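Local structure of dioxygenase (5V2D) at residues A[110-113]-A[119-122]; A[401-406]-A[459-464]; A[245-250]-A[308-313]. The protein probably cleaves the central double bond of lignin-derived stilbenes with dioxygen at a non-haem iron, giving two aromatic aldehydes. All coordinates share one frame; numbering follows the deposited sequence.

Contact 1 (A[110-113]-A[119-122]); sequences LAQR and LNGV
Gln112 and Asn120 join their side-chain amides across a short helix-to-loop turn, in one of the long excursions between strands of this seven-bladed beta-propeller of the carotenoid oxygenase family. Gln112 lies on helix 107-115, one of the few helices in a mostly beta chain, and Asn120 lies in the loop that follows it. Gln112 NE2 donates to Asn120 OD1 at 2.9 Å, and the bond is nearly straight, 168° at the hydrogen. The acceptor lies in the amide plane of Gln112, whereas the donor stands above the carbonyl plane of Asn120. The two amides are therefore turned 45° against each other instead of sharing one plane. Gln112 reaches the loop because its CG is anti to the carbonyl carbon (chi1 -64°) and the chain runs on extended from there.

Beside this bond lies a small apolar patch. Leu119 turns its CD1 branch to the helix, 4.1 Å from Ala111 CB, and rests the same methyl on the helix backbone at Ala111 O, 3.5 Å away. Its CG lies alongside Gln112 CG at 4.1 Å, so the methylene part of the glutamine is used as well as its amide. All four touching residues are buried.

Further out, the loop has its own fastenings. Asn120 ND2 donates to Asn137 OD1, which fixes the amide the right way round and keeps OD1 turned to Gln112; Gly121 N is held by Asn129 OD1, and the backbone of Leu119 bonds to that of Asp130. Gln112 NE2 also passes 3.4 Å from Leu119 N, but both are donors; the hydrogen bond from Gln112 NE2 goes to Asn120 OD1.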
loop_
_atom_site.group_PDB
_atom_site.type_symbol
_atom_site.label_atom_id
_atom_site.label_comp_id
_atom_site.label_asym_id
_atom_site.label_seq_id
_atom_site.Cartn_x
_atom_site.Cartn_y
_atom_site.Cartn_z
ATOM N N LEU A 110 3.361 22.027 2.572
ATOM C CA LEU A 110 3.996 23.321 2.779
ATOM C C LEU A 110 2.966 24.453 2.801
ATOM O O LEU A 110 3.160 25.453 3.494
ATOM C CB LEU A 110 5.048 23.588 1.702
ATOM C CG LEU A 110 6.269 22.691 1.766
ATOM C CD1 LEU A 110 7.293 22.982 0.714
ATOM C CD2 LEU A 110 6.937 22.659 3.132
ATOM N N ALA A 111 1.881 24.317 2.049
ATOM C CA ALA A 111 0.834 25.319 2.130
ATOM C C ALA A 111 0.164 25.300 3.535
ATOM O O ALA A 111 -0.124 26.332 4.128
ATOM C CB ALA A 111 -0.180 25.170 0.999
ATOM N N GLN A 112 -0.093 24.109 4.051
ATOM C CA GLN A 112 -0.684 24.013 5.393
ATOM C C GLN A 112 0.249 24.572 6.422
ATOM O O GLN A 112 -0.216 25.301 7.321
ATOM C CB GLN A 112 -1.070 22.547 5.738
ATOM C CG GLN A 112 -2.157 21.979 4.851
ATOM C CD GLN A 112 -2.770 20.682 5.381
ATOM O OE1 GLN A 112 -2.377 20.250 6.484
ATOM N NE2 GLN A 112 -3.857 20.166 4.711
ATOM N N ARG A 113 1.539 24.289 6.310
ATOM C CA ARG A 113 2.497 24.854 7.250
ATOM C C ARG A 113 2.557 26.412 7.129
ATOM O O ARG A 113 2.693 27.096 8.110
ATOM C CB ARG A 113 3.893 24.305 7.053
ATOM C CG ARG A 113 4.029 22.848 7.581
ATOM C CD ARG A 113 5.425 22.392 7.460
ATOM N NE ARG A 113 5.624 21.101 8.087
ATOM C CZ ARG A 113 6.811 20.559 8.316
ATOM N NH1 ARG A 113 7.952 21.068 7.784
ATOM N NH2 ARG A 113 6.868 19.398 8.997
ATOM N N LEU A 119 -5.860 22.814 5.220
ATOM C CA LEU A 119 -6.500 23.523 4.132
ATOM C C LEU A 119 -7.232 22.581 3.185
ATOM O O LEU A 119 -7.715 22.999 2.117
ATOM C CB LEU A 119 -5.437 24.287 3.338
ATOM C CG LEU A 119 -4.622 25.241 4.171
ATOM C CD1 LEU A 119 -3.452 25.778 3.351
ATOM C CD2 LEU A 119 -5.525 26.352 4.752
ATOM N N ASN A 120 -7.296 21.303 3.538
ATOM C CA ASN A 120 -7.728 20.301 2.629
ATOM C C ASN A 120 -8.964 19.553 3.208
ATOM O O ASN A 120 -9.013 19.250 4.398
ATOM C CB ASN A 120 -6.544 19.384 2.271
ATOM C CG ASN A 120 -5.455 20.093 1.464
ATOM O OD1 ASN A 120 -4.717 20.908 1.994
ATOM N ND2 ASN A 120 -5.357 19.769 0.180
ATOM N N GLY A 121 -9.931 19.295 2.344
ATOM C CA GLY A 121 -11.197 18.749 2.686
ATOM C C GLY A 121 -11.294 17.253 2.495
ATOM O O GLY A 121 -10.435 16.489 2.966
ATOM N N VAL A 122 -12.335 16.870 1.754
ATOM C CA VAL A 122 -12.704 15.497 1.555
ATOM C C VAL A 122 -11.641 14.810 0.733
ATOM O O VAL A 122 -11.111 15.405 -0.238
ATOM C CB VAL A 122 -14.092 15.428 0.839
ATOM C CG1 VAL A 122 -14.414 14.018 0.380
ATOM C CG2 VAL A 122 -15.227 15.925 1.799
#

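Contact 2 (A[401-406]-A[459-464]); sequences PANGPI and NLIAEE
Ala402 meets the second segment with its methyl: its CB is 4.3 Å from Ala462 CB, a light apolar touch at the solvent edge, and Ala402 O lies over Ala462 CA at 3.8 Å. The residue belongs to a 3-10 turn, 401-403, closed by Gly404 N donating to Pro401 O at 3.0 Å.

Asn403 is at the centre of the contact. Its side chain crosses that of Ile461 at about a right angle, with Ile461 CG1 standing over the flat face of the amide, 3.6 Å from Asn403 CG, and Ile461 CD1 against Asn403 CB. The isoleucine gets there with CG1 set between its backbone N and carbonyl carbon (chi1 58°), which swings the longer branch across to the asparagine. Asn403 OD1 rests on the methyl of Ala462, 3.5 Å from its CB, while ND2 donates to Asp431 O. The backbones are linked through water 1, which donates to Asn403 O at 3.0 Å and, over a longer 3.3 Å, to Ile461 O.

At Gly404 the chain turns away with a positive phi (84°), where a side chain would press on the carbonyl oxygen of Asn403; Gly404 O is bound by Tyr399 OH. Around the joint, Ile461 also packs on Phe410 and on Ala34 and Leu35 of helix 33-36.

The loop between strands 387-392 and 413-418 thus leans on the turn between strands 452-460 and 465-472, joining hairpin connections of two successive blades in a beta-propeller.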
loop_
_atom_site.group_PDB
_atom_site.type_symbol
_atom_site.label_atom_id
_atom_site.label_comp_id
_atom_site.label_asym_id
_atom_site.label_seq_id
_atom_site.Cartn_x
_atom_site.Cartn_y
_atom_site.Cartn_z
ATOM N N PRO A 401 -7.839 -6.753 26.655
ATOM C CA PRO A 401 -8.814 -5.629 26.563
ATOM C C PRO A 401 -8.176 -4.216 26.786
ATOM O O PRO A 401 -8.726 -3.224 26.288
ATOM C CB PRO A 401 -9.881 -5.977 27.618
ATOM C CG PRO A 401 -9.559 -7.378 28.072
ATOM C CD PRO A 401 -8.094 -7.585 27.854
ATOM N N ALA A 402 -7.007 -4.137 27.420
ATOM C CA ALA A 402 -6.248 -2.858 27.466
ATOM C C ALA A 402 -5.725 -2.376 26.090
ATOM O O ALA A 402 -5.143 -1.289 26.001
ATOM C CB ALA A 402 -5.057 -2.966 28.428
ATOM N N ASN A 403 -5.913 -3.184 25.059
ATOM C CA ASN A 403 -5.640 -2.742 23.705
ATOM C C ASN A 403 -6.637 -1.692 23.248
ATOM O O ASN A 403 -6.338 -0.984 22.302
ATOM C CB ASN A 403 -5.704 -3.896 22.683
ATOM C CG ASN A 403 -4.647 -4.977 22.917
ATOM O OD1 ASN A 403 -3.689 -4.776 23.698
ATOM N ND2 ASN A 403 -4.824 -6.127 22.248
ATOM N N GLY A 404 -7.799 -1.589 23.890
ATOM C CA GLY A 404 -8.860 -0.731 23.362
ATOM C C GLY A 404 -9.659 -1.468 22.331
ATOM O O GLY A 404 -9.482 -2.680 22.156
ATOM N N PRO A 405 -10.587 -0.779 21.653
ATOM C CA PRO A 405 -11.372 -1.507 20.628
ATOM C C PRO A 405 -10.547 -1.929 19.485
ATOM O O PRO A 405 -9.538 -1.274 19.203
ATOM C CB PRO A 405 -12.425 -0.483 20.136
ATOM C CG PRO A 405 -11.920 0.840 20.630
ATOM C CD PRO A 405 -10.960 0.642 21.766
ATOM N N ILE A 406 -10.990 -2.949 18.767
ATOM C CA ILE A 406 -10.179 -3.581 17.740
ATOM C C ILE A 406 -10.074 -2.640 16.575
ATOM O O ILE A 406 -11.063 -2.275 16.003
ATOM C CB ILE A 406 -10.747 -4.958 17.294
ATOM C CG1 ILE A 406 -10.898 -5.921 18.493
ATOM C CG2 ILE A 406 -9.873 -5.537 16.150
ATOM C CD1 ILE A 406 -11.962 -7.014 18.267
ATOM N N ASN A 459 3.431 -3.442 16.546
ATOM C CA ASN A 459 2.777 -2.460 17.355
ATOM C C ASN A 459 2.348 -3.184 18.651
ATOM O O ASN A 459 1.508 -4.081 18.588
ATOM C CB ASN A 459 1.507 -1.883 16.675
ATOM C CG ASN A 459 1.706 -1.536 15.227
ATOM O OD1 ASN A 459 2.599 -0.769 14.915
ATOM N ND2 ASN A 459 0.908 -2.242 14.297
ATOM N N LEU A 460 2.872 -2.736 19.779
ATOM C CA LEU A 460 2.520 -3.277 21.073
ATOM C C LEU A 460 1.497 -2.304 21.596
ATOM O O LEU A 460 1.831 -1.266 22.185
ATOM C CB LEU A 460 3.734 -3.363 21.962
ATOM C CG LEU A 460 4.719 -4.544 21.948
ATOM C CD1 LEU A 460 4.181 -5.822 21.402
ATOM C CD2 LEU A 460 5.962 -4.206 21.179
ATOM N N ILE A 461 0.252 -2.592 21.309
ATOM C CA ILE A 461 -0.753 -1.561 21.352
ATOM C C ILE A 461 -1.303 -1.256 22.716
ATOM O O ILE A 461 -1.838 -0.153 22.891
ATOM C CB ILE A 461 -1.890 -1.801 20.376
ATOM C CG1 ILE A 461 -2.598 -3.100 20.578
ATOM C CG2 ILE A 461 -1.401 -1.760 18.960
ATOM C CD1 ILE A 461 -3.763 -3.253 19.604
ATOM N N ALA A 462 -1.128 -2.151 23.687
ATOM C CA ALA A 462 -1.484 -1.838 25.066
ATOM C C ALA A 462 -0.443 -0.932 25.654
ATOM O O ALA A 462 -0.789 -0.090 26.433
ATOM C CB ALA A 462 -1.587 -3.117 25.893
ATOM N N GLU A 463 0.820 -1.076 25.297
ATOM C CA GLU A 463 1.847 -0.175 25.849
ATOM C C GLU A 463 2.045 1.067 24.998
ATOM O O GLU A 463 2.761 1.937 25.385
ATOM C CB GLU A 463 3.166 -0.882 25.973
ATOM C CG GLU A 463 3.082 -2.181 26.760
ATOM C CD GLU A 463 4.441 -2.927 26.603
ATOM O OE1 GLU A 463 4.501 -4.103 26.236
ATOM O OE2 GLU A 463 5.546 -2.328 26.760
ATOM N N GLU A 464 1.446 1.120 23.816
ATOM C CA GLU A 464 1.779 2.151 22.796
ATOM C C GLU A 464 3.288 2.240 22.508
ATOM O O GLU A 464 3.859 3.316 22.506
ATOM C CB GLU A 464 1.254 3.560 23.186
ATOM C CG GLU A 464 -0.246 3.502 23.470
ATOM C CD GLU A 464 -0.996 4.813 23.337
ATOM O OE1 GLU A 464 -0.400 5.914 23.408
ATOM O OE2 GLU A 464 -2.219 4.707 23.150
HETATM O O HOH W 1 -4.445 1.126 21.363
#

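Contact 3 (A[245-250]-A[308-313]); sequences ERYVVF and AFDEDG
Asp310 OD2 takes the shortest bond here, 2.7 Å from Arg246 NE, a salt bridge made on its syn lone pair and close to the guanidinium plane. Arg246 NH2 adds a weak second bond to the same oxygen. The arginine comes side-on: NE holds the carboxylate while NH2 reaches Asp310 O at 3.2 Å, from above that carbonyl's plane. Guanidinium and carboxylate are almost perpendicular, 86° apart. The other oxygen, Asp310 OD1, accepts from Arg246 N at 3.0 Å and from Thr244 OG1, so both ends of this buried acid are held. Its CG sits between backbone N and carbonyl carbon (chi1 74°), which lifts the group off its strand toward the turn at Glu245 and Arg246.

Tyr247 flanks the acid with a ring edge, CD2 3.6 Å from Asp310 CG. Glu245 lays its CB over one face of the guanidinium and offers OE1 to Arg246 NH2 in a salt bridge whose hydrogen bond is weak, completing a three-residue charge network. Water 2 ties the backbones, accepting from Glu245 N at 3.1 Å and Asp310 N at 3.0 Å. With an alanine here in place of Asp310, both carboxylate oxygens go, and Arg246, its NE left without a partner, would probably be freer to turn away from the strand.

In the propeller, strand 247-252 runs between 242-243 and 276-283 of one blade, while 301-311 is the edge strand of the next, the one that carries the iron ligand His304, and pairs with 314-322. Tyr247 fills the seam between them, packed on Val281 and Pro283 on its own sheet and on Val315 of the other.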
loop_
_atom_site.group_PDB
_atom_site.type_symbol
_atom_site.label_atom_id
_atom_site.label_comp_id
_atom_site.label_asym_id
_atom_site.label_seq_id
_atom_site.Cartn_x
_atom_site.Cartn_y
_atom_site.Cartn_z
ATOM N N GLU A 245 5.873 -11.820 -17.030
ATOM C CA GLU A 245 6.925 -11.713 -18.081
ATOM C C GLU A 245 6.349 -11.169 -19.346
ATOM O O GLU A 245 6.952 -10.363 -19.983
ATOM C CB GLU A 245 7.546 -13.100 -18.368
ATOM C CG GLU A 245 8.434 -13.519 -17.168
ATOM C CD GLU A 245 8.795 -15.008 -17.140
ATOM O OE1 GLU A 245 7.873 -15.933 -17.081
ATOM O OE2 GLU A 245 10.034 -15.215 -17.172
ATOM N N ARG A 246 5.147 -11.583 -19.715
ATOM C CA ARG A 246 4.553 -11.187 -20.971
ATOM C C ARG A 246 3.281 -10.374 -20.905
ATOM O O ARG A 246 2.828 -9.910 -21.952
ATOM C CB ARG A 246 4.312 -12.452 -21.829
ATOM C CG ARG A 246 5.640 -13.050 -22.371
ATOM C CD ARG A 246 5.463 -14.517 -22.680
ATOM N NE ARG A 246 5.357 -15.341 -21.457
ATOM C CZ ARG A 246 6.357 -15.914 -20.784
ATOM N NH1 ARG A 246 7.619 -15.777 -21.153
ATOM N NH2 ARG A 246 6.091 -16.626 -19.674
ATOM N N TYR A 247 2.666 -10.219 -19.721
ATOM C CA TYR A 247 1.366 -9.552 -19.637
ATOM C C TYR A 247 1.316 -8.572 -18.467
ATOM O O TYR A 247 2.112 -8.636 -17.535
ATOM C CB TYR A 247 0.230 -10.551 -19.455
ATOM C CG TYR A 247 0.069 -11.403 -20.662
ATOM C CD1 TYR A 247 -0.611 -10.950 -21.784
ATOM C CD2 TYR A 247 0.684 -12.652 -20.713
ATOM C CE1 TYR A 247 -0.665 -11.700 -22.920
ATOM C CE2 TYR A 247 0.631 -13.438 -21.870
ATOM C CZ TYR A 247 -0.070 -12.960 -22.949
ATOM O OH TYR A 247 -0.166 -13.672 -24.072
ATOM N N VAL A 248 0.346 -7.673 -18.545
ATOM C CA VAL A 248 -0.018 -6.762 -17.470
ATOM C C VAL A 248 -1.521 -6.956 -17.249
ATOM O O VAL A 248 -2.255 -7.116 -18.195
ATOM C CB VAL A 248 0.304 -5.352 -17.934
ATOM C CG1 VAL A 248 -0.228 -4.323 -16.982
ATOM C CG2 VAL A 248 1.806 -5.208 -18.021
ATOM N N VAL A 249 -1.976 -6.934 -15.993
ATOM C CA VAL A 249 -3.373 -7.069 -15.629
ATOM C C VAL A 249 -3.771 -5.897 -14.729
ATOM O O VAL A 249 -3.100 -5.633 -13.711
ATOM C CB VAL A 249 -3.624 -8.371 -14.867
ATOM C CG1 VAL A 249 -5.103 -8.512 -14.513
ATOM C CG2 VAL A 249 -3.146 -9.549 -15.705
ATOM N N PHE A 250 -4.839 -5.202 -15.111
ATOM C CA PHE A 250 -5.411 -4.076 -14.342
ATOM C C PHE A 250 -6.724 -4.577 -13.689
ATOM O O PHE A 250 -7.700 -4.820 -14.376
ATOM C CB PHE A 250 -5.811 -2.971 -15.265
ATOM C CG PHE A 250 -4.672 -2.255 -15.917
ATOM C CD1 PHE A 250 -3.911 -2.876 -16.897
ATOM C CD2 PHE A 250 -4.520 -0.874 -15.720
ATOM C CE1 PHE A 250 -2.853 -2.212 -17.530
ATOM C CE2 PHE A 250 -3.480 -0.136 -16.380
ATOM C CZ PHE A 250 -2.649 -0.826 -17.289
ATOM N N ALA A 308 2.097 -12.639 -9.584
ATOM C CA ALA A 308 1.449 -13.080 -10.820
ATOM C C ALA A 308 2.487 -13.652 -11.747
ATOM O O ALA A 308 3.651 -13.317 -11.657
ATOM C CB ALA A 308 0.770 -11.877 -11.492
ATOM N N PHE A 309 2.064 -14.546 -12.620
ATOM C CA PHE A 309 2.937 -15.055 -13.643
ATOM C C PHE A 309 2.084 -15.552 -14.788
ATOM O O PHE A 309 0.850 -15.666 -14.667
ATOM C CB PHE A 309 3.859 -16.147 -13.061
ATOM C CG PHE A 309 3.132 -17.328 -12.582
ATOM C CD1 PHE A 309 2.902 -18.430 -13.426
ATOM C CD2 PHE A 309 2.612 -17.348 -11.286
ATOM C CE1 PHE A 309 2.207 -19.545 -12.962
ATOM C CE2 PHE A 309 1.872 -18.457 -10.833
ATOM C CZ PHE A 309 1.670 -19.544 -11.695
ATOM N N ASP A 310 2.690 -15.837 -15.919
ATOM C CA ASP A 310 1.917 -16.337 -17.063
ATOM C C ASP A 310 2.640 -17.544 -17.665
ATOM O O ASP A 310 3.870 -17.652 -17.580
ATOM C CB ASP A 310 1.630 -15.272 -18.105
ATOM C CG ASP A 310 2.861 -14.886 -18.950
ATOM O OD1 ASP A 310 3.533 -13.865 -18.670
ATOM O OD2 ASP A 310 3.137 -15.623 -19.923
ATOM N N GLU A 311 1.862 -18.417 -18.273
ATOM C CA GLU A 311 2.448 -19.598 -18.902
ATOM C C GLU A 311 1.470 -20.089 -19.959
ATOM O O GLU A 311 0.262 -20.233 -19.705
ATOM C CB GLU A 311 2.662 -20.687 -17.862
ATOM C CG GLU A 311 3.560 -21.766 -18.400
ATOM C CD GLU A 311 3.600 -23.038 -17.533
ATOM O OE1 GLU A 311 3.190 -23.028 -16.328
ATOM O OE2 GLU A 311 4.038 -24.072 -18.103
ATOM N N ASP A 312 1.969 -20.249 -21.182
ATOM C CA ASP A 312 1.150 -20.671 -22.333
ATOM C C ASP A 312 0.061 -19.662 -22.599
ATOM O O ASP A 312 0.312 -18.399 -22.810
ATOM C CB ASP A 312 0.659 -22.146 -22.137
ATOM C CG ASP A 312 1.842 -23.122 -22.079
ATOM O OD1 ASP A 312 2.811 -22.957 -22.891
ATOM O OD2 ASP A 312 1.882 -24.015 -21.198
ATOM N N GLY A 313 -1.190 -20.087 -22.611
ATOM C CA GLY A 313 -2.187 -19.016 -22.855
ATOM C C GLY A 313 -2.613 -18.184 -21.632
ATOM O O GLY A 313 -3.600 -17.428 -21.775
HETATM O O HOH W 2 5.439 -14.758 -16.022
#

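Contacts 1, 2 and 3 are separate fastenings at the periphery, each centred 22 to 23 Å from the middle of the chain. Contact 3 lies across that middle from the other two, its centre 41 Å from that of contact 1 and 42 Å from that of contact 2; contacts 1 and 2 are nearer, their centres 31 Å apart. None holds an iron ligand. His188, His239, His304 and His495 bind the iron, and contact 3 connects to that site through the chain: His239 comes shortly before segment 245-250, and His304 lies on strand 301-311. Contacts 2 and 3 both join successive blades, whereas contact 1 folds a helix onto its following loop.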